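Local atomic coordinates of glucose-6-phosphate 1-dehydrogenase (Kluyveromyces lactis, PDB entry 7E6I), a protein that probably catalyses the rate-limiting first step of the oxidative pentose phosphate pathway, oxidising glucose 6-phosphate to 6-phosphogluconolactone while reducing NADP+ to NADPH. Residues G236-D240 against L446-E451; F277-H282 against L442-L446; K312-F316 against G455-Y461; G227-D233 against Y301-V307. All coordinates share one frame; numbering follows the deposited sequence.

Contact 1 (G236-D240 against L446-E451); sequences GIIRD and LLNYLE. With BG6 (6-O-phosphono-beta-D-glucopyranose), chain B.
Arg239 is stretched out from CG to NE (chi2 -161°) and Glu451 beyond CG; the two chains approach from opposite directions, and the arginine meets the carboxylate end-on. Arg239 NH1 reaches Glu451 OE1 at 2.6 Å and its NH2 reaches OE2 of the same carboxylate at 2.8 Å, a two-nitrogen salt bridge in which each oxygen uses its syn lone pair. The guanidinium and carboxylate planes lie only 18° apart; the NH2 bond is nearly straight at 170°. Leu447 CD1 lies over one face of the guanidinium, toward its rim, and also packs on Arg239 CG, 3.7 Å away. Deeper in, Ile238 CD1 fits against Leu450 CD1 (3.6 Å) and Leu446 CD2. These residues join helix 236-254 to helix 433-451, whose segments 236-240 and 446-451 run nearly antiparallel, their axes 11.0 Å apart at closest. Asp240, pointing into the sugar pocket, faces O2 and O3 of glucose 6-phosphate with OD1 and OD2, in very short hydrogen bonds whose exact lengths are doubtful. Arg239 is held further by the carbonyls of His157, at NE, and Ile235, at NH1. The nearly coplanar charges, bonded on several N-H groups, probably fix the guanidinium's rotation at the partly exposed border of an apolar helix interface.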
loop_
_atom_site.group_PDB
_atom_site.type_symbol
_atom_site.label_atom_id
_atom_site.label_comp_id
_atom_site.label_asym_id
_atom_site.label_seq_id
_atom_site.Cartn_x
_atom_site.Cartn_y
_atom_site.Cartn_z
ATOM N N GLY A 236 2.146 -12.305 10.905
ATOM C CA GLY A 236 2.075 -13.224 9.788
ATOM C C GLY A 236 1.953 -12.506 8.451
ATOM O O GLY A 236 1.569 -11.342 8.367
ATOM N N ILE A 237 2.274 -13.237 7.377
ATOM C CA ILE A 237 2.409 -12.595 6.072
ATOM C C ILE A 237 1.059 -12.133 5.564
ATOM O O ILE A 237 0.962 -11.122 4.852
ATOM C CB ILE A 237 3.097 -13.540 5.063
ATOM C CG1 ILE A 237 3.610 -12.763 3.856
ATOM C CG2 ILE A 237 2.161 -14.638 4.587
ATOM C CD1 ILE A 237 4.674 -11.771 4.197
ATOM N N ILE A 238 -0.005 -12.847 5.933
ATOM C CA ILE A 238 -1.325 -12.515 5.434
ATOM C C ILE A 238 -1.748 -11.154 5.957
ATOM O O ILE A 238 -2.127 -10.270 5.183
ATOM C CB ILE A 238 -2.328 -13.620 5.802
ATOM C CG1 ILE A 238 -1.863 -14.935 5.175
ATOM C CG2 ILE A 238 -3.713 -13.260 5.314
ATOM C CD1 ILE A 238 -2.649 -16.119 5.589
ATOM N N ARG A 239 -1.647 -10.952 7.265
ATOM C CA ARG A 239 -1.917 -9.638 7.838
ATOM C C ARG A 239 -0.926 -8.601 7.353
ATOM O O ARG A 239 -1.275 -7.424 7.221
ATOM C CB ARG A 239 -1.841 -9.696 9.362
ATOM C CG ARG A 239 -3.126 -9.989 10.055
ATOM C CD ARG A 239 -3.047 -9.584 11.508
ATOM N NE ARG A 239 -4.065 -10.293 12.264
ATOM C CZ ARG A 239 -3.915 -11.530 12.716
ATOM N NH1 ARG A 239 -2.777 -12.179 12.490
ATOM N NH2 ARG A 239 -4.892 -12.114 13.401
ATOM N N ASP A 240 0.324 -9.000 7.127
ATOM C CA ASP A 240 1.361 -8.006 6.884
ATOM C C ASP A 240 1.155 -7.291 5.552
ATOM O O ASP A 240 1.315 -6.071 5.478
ATOM C CB ASP A 240 2.750 -8.644 6.942
ATOM C CG ASP A 240 3.863 -7.592 7.064
ATOM O OD1 ASP A 240 3.653 -6.557 7.748
ATOM O OD2 ASP A 240 4.943 -7.791 6.472
ATOM N N LEU A 446 -10.419 -16.604 7.910
ATOM C CA LEU A 446 -9.186 -17.321 7.605
ATOM C C LEU A 446 -8.172 -17.151 8.728
ATOM O O LEU A 446 -7.525 -18.121 9.142
ATOM C CB LEU A 446 -8.599 -16.838 6.285
ATOM C CG LEU A 446 -7.209 -17.418 5.988
ATOM C CD1 LEU A 446 -7.269 -18.934 5.888
ATOM C CD2 LEU A 446 -6.609 -16.843 4.714
ATOM N N LEU A 447 -8.037 -15.927 9.249
ATOM C CA LEU A 447 -7.024 -15.670 10.270
ATOM C C LEU A 447 -7.364 -16.359 11.588
ATOM O O LEU A 447 -6.470 -16.870 12.273
ATOM C CB LEU A 447 -6.864 -14.169 10.475
ATOM C CG LEU A 447 -6.140 -13.423 9.354
ATOM C CD1 LEU A 447 -6.246 -11.916 9.578
ATOM C CD2 LEU A 447 -4.701 -13.859 9.326
ATOM N N ASN A 448 -8.649 -16.363 11.965
ATOM C CA ASN A 448 -9.088 -17.118 13.136
ATOM C C ASN A 448 -8.782 -18.602 12.978
ATOM O O ASN A 448 -8.341 -19.262 13.928
ATOM C CB ASN A 448 -10.589 -16.931 13.356
ATOM C CG ASN A 448 -10.937 -15.563 13.887
ATOM O OD1 ASN A 448 -10.060 -14.809 14.337
ATOM N ND2 ASN A 448 -12.232 -15.228 13.841
ATOM N N TYR A 449 -9.037 -19.151 11.789
ATOM C CA TYR A 449 -8.812 -20.573 11.576
ATOM C C TYR A 449 -7.328 -20.912 11.678
ATOM O O TYR A 449 -6.953 -21.866 12.366
ATOM C CB TYR A 449 -9.408 -20.981 10.229
ATOM C CG TYR A 449 -8.837 -22.244 9.639
ATOM C CD1 TYR A 449 -9.243 -23.496 10.087
ATOM C CD2 TYR A 449 -7.906 -22.186 8.618
ATOM C CE1 TYR A 449 -8.721 -24.652 9.546
ATOM C CE2 TYR A 449 -7.381 -23.329 8.069
ATOM C CZ TYR A 449 -7.787 -24.559 8.536
ATOM O OH TYR A 449 -7.249 -25.689 7.973
ATOM N N LEU A 450 -6.465 -20.113 11.052
ATOM C CA LEU A 450 -5.040 -20.427 11.055
ATOM C C LEU A 450 -4.437 -20.293 12.449
ATOM O O LEU A 450 -3.539 -21.056 12.819
ATOM C CB LEU A 450 -4.305 -19.509 10.086
ATOM C CG LEU A 450 -4.586 -19.676 8.590
ATOM C CD1 LEU A 450 -3.656 -18.761 7.773
ATOM C CD2 LEU A 450 -4.435 -21.121 8.176
ATOM N N GLU A 451 -4.890 -19.312 13.225
ATOM C CA GLU A 451 -4.286 -18.997 14.511
ATOM C C GLU A 451 -5.001 -19.649 15.685
ATOM O O GLU A 451 -4.574 -19.474 16.830
ATOM C CB GLU A 451 -4.232 -17.477 14.697
ATOM C CG GLU A 451 -3.148 -16.834 13.832
ATOM C CD GLU A 451 -3.403 -15.373 13.527
ATOM O OE1 GLU A 451 -2.675 -14.809 12.674
ATOM O OE2 GLU A 451 -4.318 -14.779 14.148
HETATM C C1 BG6 B . 4.919 -3.234 4.989
HETATM C C2 BG6 B . 5.151 -4.618 5.592
HETATM O O1 BG6 B . 3.612 -2.822 5.053
HETATM O O5 BG6 B . 5.297 -3.263 3.537
HETATM C C3 BG6 B . 6.556 -5.071 5.397
HETATM O O2 BG6 B . 4.829 -4.640 6.989
HETATM C C4 BG6 B . 6.914 -5.112 3.947
HETATM O O3 BG6 B . 6.731 -6.412 5.927
HETATM C C5 BG6 B . 6.675 -3.748 3.297
HETATM O O4 BG6 B . 8.286 -5.507 3.826
HETATM C C6 BG6 B . 6.850 -3.765 1.803
HETATM O O6 BG6 B . 6.589 -2.459 1.323
HETATM P P BG6 B . 7.423 -1.940 -0.016
HETATM O O1P BG6 B . 7.143 -3.049 -1.013
HETATM O O2P BG6 B . 8.882 -1.822 0.338
HETATM O O3P BG6 B . 6.950 -0.580 -0.525
#

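Contact 2 (F277-H282 against L442-L446); sequences FSPIDH and LFTPL
Apolar packing joins the loop between helix 263-276 and strand 285-291 to the side of helix 433-451. Ile280 is central: its CD1 lies over one face of the Phe443 ring and 3.4 Å from Leu442 O, while CG1 touches Leu442 CD1 at 3.9 Å. Leu442 CD2 rests 3.8 Å from Phe277 CD2. With CG anti to the backbone N (chi1 177°), Leu442 spreads its two methyls between Phe277 and Ile280. Loop and helix here pack on the large mixed sheet of the C-terminal domain, where Ile280 and Leu446 both touch Ile319 and Ile285. A water bridges the backbones, accepting from Ile280 N and donating to Leu442 O, each at 2.9 Å. His282 closes the outer end: Pro445 CB sits in plane at the ring edge, 3.8 Å from His282 NE2, and Tyr449 stacks with the ring. Replacing His282 by an alanine is likely to open a gap beside Pro445 and leave Tyr449 without its stacking partner. His282 and Leu446 lie alongside each other, pointing oppositely, with His282 CD2 4.2 Å from Leu446 CD1.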
loop_
_atom_site.group_PDB
_atom_site.type_symbol
_atom_site.label_atom_id
_atom_site.label_comp_id
_atom_site.label_asym_id
_atom_site.label_seq_id
_atom_site.Cartn_x
_atom_site.Cartn_y
_atom_site.Cartn_z
ATOM N N PHE A 277 -16.855 -10.630 -3.187
ATOM C CA PHE A 277 -15.952 -11.737 -2.913
ATOM C C PHE A 277 -16.699 -12.837 -2.171
ATOM O O PHE A 277 -17.400 -12.571 -1.190
ATOM C CB PHE A 277 -14.774 -11.251 -2.062
ATOM C CG PHE A 277 -13.631 -10.689 -2.849
ATOM C CD1 PHE A 277 -13.772 -9.500 -3.559
ATOM C CD2 PHE A 277 -12.397 -11.326 -2.854
ATOM C CE1 PHE A 277 -12.721 -8.977 -4.258
ATOM C CE2 PHE A 277 -11.336 -10.807 -3.564
ATOM C CZ PHE A 277 -11.497 -9.633 -4.263
ATOM N N SER A 278 -16.547 -14.074 -2.622
ATOM C CA SER A 278 -17.056 -15.177 -1.832
ATOM C C SER A 278 -16.195 -15.321 -0.581
ATOM O O SER A 278 -15.072 -14.819 -0.547
ATOM C CB SER A 278 -17.027 -16.461 -2.650
ATOM O OG SER A 278 -18.048 -16.414 -3.648
ATOM N N PRO A 279 -16.693 -15.982 0.465
ATOM C CA PRO A 279 -15.829 -16.255 1.621
ATOM C C PRO A 279 -14.650 -17.124 1.214
ATOM O O PRO A 279 -14.771 -18.003 0.356
ATOM C CB PRO A 279 -16.752 -16.996 2.595
ATOM C CG PRO A 279 -18.141 -16.674 2.162
ATOM C CD PRO A 279 -18.069 -16.466 0.676
ATOM N N ILE A 280 -13.500 -16.873 1.841
ATOM C CA ILE A 280 -12.318 -17.672 1.556
ATOM C C ILE A 280 -12.561 -19.113 1.972
ATOM O O ILE A 280 -12.989 -19.397 3.102
ATOM C CB ILE A 280 -11.100 -17.083 2.279
ATOM C CG1 ILE A 280 -10.895 -15.622 1.860
ATOM C CG2 ILE A 280 -9.865 -17.948 2.049
ATOM C CD1 ILE A 280 -9.948 -14.872 2.728
ATOM N N ASP A 281 -12.296 -20.031 1.054
ATOM C CA ASP A 281 -12.258 -21.453 1.362
ATOM C C ASP A 281 -10.968 -21.737 2.134
ATOM O O ASP A 281 -9.867 -21.590 1.589
ATOM C CB ASP A 281 -12.356 -22.230 0.053
ATOM C CG ASP A 281 -12.178 -23.731 0.221
ATOM O OD1 ASP A 281 -12.175 -24.240 1.367
ATOM O OD2 ASP A 281 -12.077 -24.413 -0.826
ATOM N N HIS A 282 -11.091 -22.138 3.416
ATOM C CA HIS A 282 -9.904 -22.351 4.248
ATOM C C HIS A 282 -9.053 -23.531 3.794
ATOM O O HIS A 282 -7.918 -23.674 4.269
ATOM C CB HIS A 282 -10.297 -22.552 5.712
ATOM C CG HIS A 282 -11.057 -21.400 6.290
ATOM N ND1 HIS A 282 -11.718 -21.472 7.495
ATOM C CD2 HIS A 282 -11.262 -20.146 5.824
ATOM C CE1 HIS A 282 -12.307 -20.316 7.745
ATOM N NE2 HIS A 282 -12.037 -19.490 6.753
ATOM N N LEU A 442 -13.698 -10.245 5.365
ATOM C CA LEU A 442 -13.237 -11.267 4.436
ATOM C C LEU A 442 -12.106 -12.105 5.029
ATOM O O LEU A 442 -12.119 -13.337 4.926
ATOM C CB LEU A 442 -12.790 -10.597 3.132
ATOM C CG LEU A 442 -12.219 -11.518 2.059
ATOM C CD1 LEU A 442 -13.258 -12.560 1.660
ATOM C CD2 LEU A 442 -11.738 -10.743 0.836
ATOM N N PHE A 443 -11.127 -11.462 5.667
ATOM C CA PHE A 443 -9.920 -12.154 6.097
ATOM C C PHE A 443 -9.992 -12.695 7.518
ATOM O O PHE A 443 -9.219 -13.602 7.861
ATOM C CB PHE A 443 -8.720 -11.220 6.002
ATOM C CG PHE A 443 -8.104 -11.191 4.664
ATOM C CD1 PHE A 443 -8.629 -10.391 3.665
ATOM C CD2 PHE A 443 -7.014 -11.989 4.376
ATOM C CE1 PHE A 443 -8.050 -10.382 2.391
ATOM C CE2 PHE A 443 -6.437 -11.982 3.112
ATOM C CZ PHE A 443 -6.955 -11.191 2.120
ATOM N N THR A 444 -10.863 -12.154 8.362
ATOM C CA THR A 444 -10.863 -12.594 9.754
ATOM C C THR A 444 -11.143 -14.086 9.894
ATOM O O THR A 444 -10.401 -14.760 10.629
ATOM C CB THR A 444 -11.850 -11.751 10.566
ATOM O OG1 THR A 444 -11.292 -10.445 10.773
ATOM C CG2 THR A 444 -12.120 -12.415 11.908
ATOM N N PRO A 445 -12.137 -14.674 9.221
ATOM C CA PRO A 445 -12.333 -16.127 9.376
ATOM C C PRO A 445 -11.104 -16.940 9.004
ATOM O O PRO A 445 -10.758 -17.882 9.720
ATOM C CB PRO A 445 -13.522 -16.418 8.455
ATOM C CG PRO A 445 -14.239 -15.117 8.336
ATOM C CD PRO A 445 -13.135 -14.096 8.301
ATOM N N LEU A 446 -10.419 -16.604 7.910
ATOM C CA LEU A 446 -9.186 -17.321 7.605
ATOM C C LEU A 446 -8.172 -17.151 8.728
ATOM O O LEU A 446 -7.525 -18.121 9.142
ATOM C CB LEU A 446 -8.599 -16.838 6.285
ATOM C CG LEU A 446 -7.209 -17.418 5.988
ATOM C CD1 LEU A 446 -7.269 -18.934 5.888
ATOM C CD2 LEU A 446 -6.609 -16.843 4.714
HETATM O O HOH W 1 -14.186 -15.122 4.046
#

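Contact 3 (K312-F316 against G455-Y461); sequences KCVTF and GPQPKIY
The Tyr461 ring is met obliquely by Phe316 CB, 3.6 Å from Tyr461 CE1, and by Thr315 OG1. Its hydroxyl also takes part in a hydrogen bond, donated by Thr315 OG1 to Tyr461 OH at 3.0 Å, but the stronger partner of that OH is the carbonyl of Lys339. Chi1 of Thr315 (67°) sets OG1 between the backbone N and the carbonyl carbon, from where it can meet the tyrosine. A classic beta bulge, with Thr315 and Phe316 together opposite Gly288, opens strand 316-321; strand 459-462, which carries Tyr461, lies at the outer edge of the same mixed sheet, beyond strand 285-291. Toward the other end, the Pro458 ring packs under the Lys312 backbone, its CG 3.5 Å from Lys312 O. Lys312 then bends at chi3 (-64°), laying its CE 3.3 Å from Gly455 O, to which NZ gives a weak hydrogen bond. Gln457, bent at chi2, curls its amide over to the following residue, NE2 of Gln457 donating to Pro458 O at 2.9 Å on a lone pair in the carbonyl plane.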
loop_
_atom_site.group_PDB
_atom_site.type_symbol
_atom_site.label_atom_id
_atom_site.label_comp_id
_atom_site.label_asym_id
_atom_site.label_seq_id
_atom_site.Cartn_x
_atom_site.Cartn_y
_atom_site.Cartn_z
ATOM N N LYS A 312 3.862 -21.512 14.761
ATOM C CA LYS A 312 3.197 -21.826 13.504
ATOM C C LYS A 312 3.078 -20.607 12.586
ATOM O O LYS A 312 2.195 -20.577 11.717
ATOM C CB LYS A 312 1.812 -22.412 13.775
ATOM C CG LYS A 312 1.808 -23.670 14.629
ATOM C CD LYS A 312 0.543 -24.504 14.366
ATOM C CE LYS A 312 -0.720 -23.740 14.776
ATOM N NZ LYS A 312 -1.519 -24.440 15.835
ATOM N N CYS A 313 3.937 -19.601 12.757
ATOM C CA CYS A 313 3.784 -18.360 12.009
ATOM C C CYS A 313 3.976 -18.592 10.511
ATOM O O CYS A 313 4.934 -19.246 10.082
ATOM C CB CYS A 313 4.768 -17.311 12.500
ATOM S SG CYS A 313 4.519 -15.705 11.714
ATOM N N VAL A 314 3.069 -18.035 9.718
ATOM C CA VAL A 314 3.109 -18.163 8.265
ATOM C C VAL A 314 3.957 -17.031 7.690
ATOM O O VAL A 314 3.616 -15.854 7.847
ATOM C CB VAL A 314 1.689 -18.133 7.679
ATOM C CG1 VAL A 314 1.742 -18.207 6.200
ATOM C CG2 VAL A 314 0.863 -19.287 8.214
ATOM N N THR A 315 5.044 -17.379 7.000
ATOM C CA THR A 315 5.842 -16.384 6.286
ATOM C C THR A 315 5.640 -16.445 4.773
ATOM O O THR A 315 6.154 -15.582 4.048
ATOM C CB THR A 315 7.337 -16.537 6.638
ATOM O OG1 THR A 315 7.833 -17.781 6.133
ATOM C CG2 THR A 315 7.534 -16.518 8.146
ATOM N N PHE A 316 4.902 -17.440 4.280
ATOM C CA PHE A 316 4.487 -17.516 2.889
ATOM C C PHE A 316 3.058 -18.012 2.862
ATOM O O PHE A 316 2.750 -19.015 3.511
ATOM C CB PHE A 316 5.363 -18.472 2.065
ATOM C CG PHE A 316 4.852 -18.695 0.665
ATOM C CD1 PHE A 316 3.784 -19.543 0.415
ATOM C CD2 PHE A 316 5.432 -18.042 -0.397
ATOM C CE1 PHE A 316 3.305 -19.714 -0.846
ATOM C CE2 PHE A 316 4.954 -18.219 -1.662
ATOM C CZ PHE A 316 3.883 -19.060 -1.887
ATOM N N GLY A 455 -5.181 -24.850 13.981
ATOM C CA GLY A 455 -4.464 -24.197 12.917
ATOM C C GLY A 455 -3.437 -25.115 12.289
ATOM O O GLY A 455 -2.637 -25.746 12.980
ATOM N N PRO A 456 -3.438 -25.204 10.959
ATOM C CA PRO A 456 -2.486 -26.086 10.277
ATOM C C PRO A 456 -1.051 -25.670 10.546
ATOM O O PRO A 456 -0.752 -24.517 10.860
ATOM C CB PRO A 456 -2.837 -25.916 8.796
ATOM C CG PRO A 456 -4.227 -25.352 8.787
ATOM C CD PRO A 456 -4.313 -24.496 10.009
ATOM N N GLN A 457 -0.150 -26.637 10.432
ATOM C CA GLN A 457 1.266 -26.352 10.570
ATOM C C GLN A 457 1.811 -25.921 9.219
ATOM O O GLN A 457 1.625 -26.649 8.237
ATOM C CB GLN A 457 2.017 -27.586 11.069
ATOM C CG GLN A 457 3.499 -27.630 10.687
ATOM C CD GLN A 457 4.363 -26.745 11.574
ATOM O OE1 GLN A 457 4.092 -26.597 12.773
ATOM N NE2 GLN A 457 5.401 -26.132 10.983
ATOM N N PRO A 458 2.431 -24.749 9.103
ATOM C CA PRO A 458 3.009 -24.362 7.813
ATOM C C PRO A 458 4.061 -25.358 7.365
ATOM O O PRO A 458 4.860 -25.849 8.162
ATOM C CB PRO A 458 3.619 -22.978 8.082
ATOM C CG PRO A 458 3.662 -22.848 9.568
ATOM C CD PRO A 458 2.510 -23.661 10.085
ATOM N N LYS A 459 4.031 -25.681 6.081
ATOM C CA LYS A 459 5.108 -26.460 5.506
ATOM C C LYS A 459 6.383 -25.620 5.476
ATOM O O LYS A 459 6.338 -24.403 5.303
ATOM C CB LYS A 459 4.708 -26.938 4.115
ATOM C CG LYS A 459 5.527 -26.356 2.992
ATOM C CD LYS A 459 5.061 -26.888 1.626
ATOM C CE LYS A 459 3.538 -27.051 1.536
ATOM N NZ LYS A 459 3.129 -27.426 0.147
ATOM N N ILE A 460 7.525 -26.271 5.688
ATOM C CA ILE A 460 8.809 -25.581 5.766
ATOM C C ILE A 460 9.389 -25.446 4.367
ATOM O O ILE A 460 9.243 -26.347 3.533
ATOM C CB ILE A 460 9.776 -26.326 6.707
ATOM C CG1 ILE A 460 9.138 -26.477 8.087
ATOM C CG2 ILE A 460 11.093 -25.581 6.846
ATOM C CD1 ILE A 460 9.040 -25.154 8.828
ATOM N N TYR A 461 10.035 -24.311 4.088
ATOM C CA TYR A 461 10.676 -24.119 2.788
ATOM C C TYR A 461 12.014 -23.441 3.034
ATOM O O TYR A 461 12.127 -22.608 3.940
ATOM C CB TYR A 461 9.826 -23.283 1.799
ATOM C CG TYR A 461 9.559 -21.846 2.204
ATOM C CD1 TYR A 461 8.480 -21.528 3.017
ATOM C CD2 TYR A 461 10.366 -20.813 1.757
ATOM C CE1 TYR A 461 8.220 -20.228 3.396
ATOM C CE2 TYR A 461 10.116 -19.510 2.131
ATOM C CZ TYR A 461 9.037 -19.220 2.953
ATOM O OH TYR A 461 8.768 -17.914 3.329
#

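Contact 4 (G227-D233 against Y301-V307); sequences GRGGYFD and YLDDETV
The N-terminal end of the short helix 229-232 is gripped by side chains from the loop between strands 285-291 and 316-321. Asp304 OD2 accepts from Gly227 N at 2.9 Å and from Gly229 N at 3.1 Å, the two donors approaching from opposite faces of the carboxylate plane, the second 55° out of it. The other oxygen turns back into its own loop: Asp304 OD1 takes Thr306 N on its anti lone pair at 2.7 Å. Thr306 OG1 accepts from Gly230 N at 2.9 Å, and a water donates to Gly227 O and, weakly, to this hydroxyl. An asparagine in place of Asp304 would probably put an NH2 where one oxygen stood, leaving either Gly227 N and Gly229 N or Thr306 N without an acceptor, and would take away the charge beside the helix start. Packing is close where side chains are absent: Val307 CG2 lies 3.4 Å from Gly229 C, and a beta carbon on Gly229 would clash with it. Val307 CG2 also lies over one face of the Tyr301 ring, toward its rim. Tyr301 OH lies 3.2 Å from Asp233 OD1, nearly in the plane of the ring, and Ser311 is the stronger partner of that oxygen. The arrangement is that of an Asx turn at Asp304, set in the type I turn from Asp304 to Val307, whose loop binds the N-H groups of Gly229 and Gly230 at the helix start.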
loop_
_atom_site.group_PDB
_atom_site.type_symbol
_atom_site.label_atom_id
_atom_site.label_comp_id
_atom_site.label_asym_id
_atom_site.label_seq_id
_atom_site.Cartn_x
_atom_site.Cartn_y
_atom_site.Cartn_z
ATOM N N GLY A 227 15.844 -10.980 13.502
ATOM C CA GLY A 227 15.890 -9.868 14.421
ATOM C C GLY A 227 14.509 -9.540 14.934
ATOM O O GLY A 227 14.314 -9.314 16.132
ATOM N N ARG A 228 13.528 -9.526 14.038
ATOM C CA ARG A 228 12.175 -9.146 14.410
ATOM C C ARG A 228 11.214 -10.328 14.386
ATOM O O ARG A 228 9.997 -10.134 14.368
ATOM C CB ARG A 228 11.680 -8.028 13.495
ATOM C CG ARG A 228 12.760 -7.035 13.127
ATOM C CD ARG A 228 12.170 -5.760 12.529
ATOM N NE ARG A 228 11.836 -4.809 13.587
ATOM C CZ ARG A 228 10.622 -4.677 14.127
ATOM N NH1 ARG A 228 9.604 -5.421 13.695
ATOM N NH2 ARG A 228 10.423 -3.794 15.097
ATOM N N GLY A 229 11.728 -11.546 14.399
ATOM C CA GLY A 229 10.840 -12.695 14.356
ATOM C C GLY A 229 9.768 -12.673 15.431
ATOM O O GLY A 229 8.623 -13.071 15.191
ATOM N N GLY A 230 10.120 -12.212 16.636
ATOM C CA GLY A 230 9.169 -12.250 17.735
ATOM C C GLY A 230 8.000 -11.316 17.511
ATOM O O GLY A 230 6.866 -11.621 17.881
ATOM N N TYR A 231 8.262 -10.168 16.893
ATOM C CA TYR A 231 7.192 -9.251 16.522
ATOM C C TYR A 231 6.326 -9.833 15.411
ATOM O O TYR A 231 5.090 -9.752 15.460
ATOM C CB TYR A 231 7.792 -7.924 16.071
ATOM C CG TYR A 231 8.452 -7.150 17.180
ATOM C CD1 TYR A 231 7.748 -6.807 18.328
ATOM C CD2 TYR A 231 9.786 -6.762 17.083
ATOM C CE1 TYR A 231 8.351 -6.095 19.350
ATOM C CE2 TYR A 231 10.399 -6.055 18.098
ATOM C CZ TYR A 231 9.674 -5.721 19.227
ATOM O OH TYR A 231 10.280 -5.021 20.242
ATOM N N PHE A 232 6.957 -10.411 14.393
ATOM C CA PHE A 232 6.212 -10.921 13.256
ATOM C C PHE A 232 5.302 -12.069 13.651
ATOM O O PHE A 232 4.323 -12.347 12.943
ATOM C CB PHE A 232 7.192 -11.355 12.170
ATOM C CG PHE A 232 6.572 -11.519 10.814
ATOM C CD1 PHE A 232 6.316 -10.419 10.014
ATOM C CD2 PHE A 232 6.271 -12.779 10.324
ATOM C CE1 PHE A 232 5.769 -10.573 8.750
ATOM C CE2 PHE A 232 5.712 -12.934 9.071
ATOM C CZ PHE A 232 5.464 -11.832 8.282
ATOM N N ASP A 233 5.585 -12.712 14.789
ATOM C CA ASP A 233 4.907 -13.956 15.133
ATOM C C ASP A 233 3.408 -13.756 15.268
ATOM O O ASP A 233 2.622 -14.601 14.834
ATOM C CB ASP A 233 5.484 -14.531 16.422
ATOM C CG ASP A 233 5.105 -15.971 16.618
ATOM O OD1 ASP A 233 5.595 -16.794 15.821
ATOM O OD2 ASP A 233 4.310 -16.282 17.535
ATOM N N TYR A 301 13.303 -19.552 10.185
ATOM C CA TYR A 301 12.508 -18.600 10.946
ATOM C C TYR A 301 12.628 -18.871 12.444
ATOM O O TYR A 301 12.667 -17.928 13.246
ATOM C CB TYR A 301 11.050 -18.648 10.482
ATOM C CG TYR A 301 10.109 -17.807 11.321
ATOM C CD1 TYR A 301 10.106 -16.419 11.218
ATOM C CD2 TYR A 301 9.215 -18.400 12.204
ATOM C CE1 TYR A 301 9.253 -15.650 11.978
ATOM C CE2 TYR A 301 8.351 -17.636 12.961
ATOM C CZ TYR A 301 8.375 -16.262 12.854
ATOM O OH TYR A 301 7.521 -15.497 13.631
ATOM N N LEU A 302 12.742 -20.147 12.830
ATOM C CA LEU A 302 12.803 -20.533 14.236
ATOM C C LEU A 302 14.176 -20.301 14.860
ATOM O O LEU A 302 14.269 -20.146 16.082
ATOM C CB LEU A 302 12.401 -22.003 14.393
ATOM C CG LEU A 302 10.976 -22.393 13.966
ATOM C CD1 LEU A 302 10.792 -23.886 14.068
ATOM C CD2 LEU A 302 9.897 -21.678 14.780
ATOM N N ASP A 303 15.243 -20.271 14.056
ATOM C CA ASP A 303 16.561 -19.914 14.571
ATOM C C ASP A 303 16.576 -18.546 15.233
ATOM O O ASP A 303 17.510 -18.247 15.981
ATOM C CB ASP A 303 17.593 -19.922 13.447
ATOM C CG ASP A 303 17.974 -21.308 13.018
ATOM O OD1 ASP A 303 17.642 -22.265 13.747
ATOM O OD2 ASP A 303 18.594 -21.446 11.940
ATOM N N ASP A 304 15.596 -17.695 14.944
ATOM C CA ASP A 304 15.525 -16.389 15.582
ATOM C C ASP A 304 15.391 -16.559 17.090
ATOM O O ASP A 304 14.513 -17.286 17.571
ATOM C CB ASP A 304 14.341 -15.596 15.016
ATOM C CG ASP A 304 14.374 -14.130 15.406
ATOM O OD1 ASP A 304 14.450 -13.837 16.621
ATOM O OD2 ASP A 304 14.309 -13.263 14.501
ATOM N N GLU A 305 16.265 -15.891 17.840
ATOM C CA GLU A 305 16.228 -16.044 19.290
ATOM C C GLU A 305 14.954 -15.474 19.900
ATOM O O GLU A 305 14.624 -15.824 21.038
ATOM C CB GLU A 305 17.458 -15.393 19.929
ATOM C CG GLU A 305 17.295 -13.918 20.279
ATOM C CD GLU A 305 18.626 -13.240 20.594
ATOM O OE1 GLU A 305 18.732 -12.005 20.406
ATOM O OE2 GLU A 305 19.567 -13.950 21.024
ATOM N N THR A 306 14.220 -14.625 19.177
ATOM C CA THR A 306 12.990 -14.049 19.713
ATOM C C THR A 306 11.738 -14.827 19.336
ATOM O O THR A 306 10.643 -14.401 19.708
ATOM C CB THR A 306 12.824 -12.594 19.261
ATOM O OG1 THR A 306 12.769 -12.542 17.829
ATOM C CG2 THR A 306 13.976 -11.723 19.765
ATOM N N VAL A 307 11.859 -15.956 18.643
ATOM C CA VAL A 307 10.714 -16.770 18.231
ATOM C C VAL A 307 10.680 -18.045 19.064
ATOM O O VAL A 307 11.692 -18.752 19.159
ATOM C CB VAL A 307 10.775 -17.117 16.730
ATOM C CG1 VAL A 307 9.578 -17.960 16.325
ATOM C CG2 VAL A 307 10.831 -15.872 15.897
HETATM O O HOH W 2 11.797 -9.359 17.707
#

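Overall arrangement
Contacts 1 and 2 share Leu446 and helix 433-451, with centres about 11 Å apart; Ile238 CG2 meets Phe443 CD2 at 3.7 Å between them. Contact 3 lies about 10 Å from contact 1, centre to centre, and joins it through a probable hydrogen bond of 3.0 Å from Ile237 N to Val314 O and through Pro456 packed on Tyr449 and Leu450. Cys313 carries contact 3 on to contact 4, touching Asp233 and Tyr301. Contacts 2 and 4, with centres about 27 Å apart, do not touch. The substrate pocket lies nearest contacts 1 and 4: Asp240 binds the sugar, and the Phe232 side chain lies about 5 Å from the bound glucose 6-phosphate and packs against Asp240.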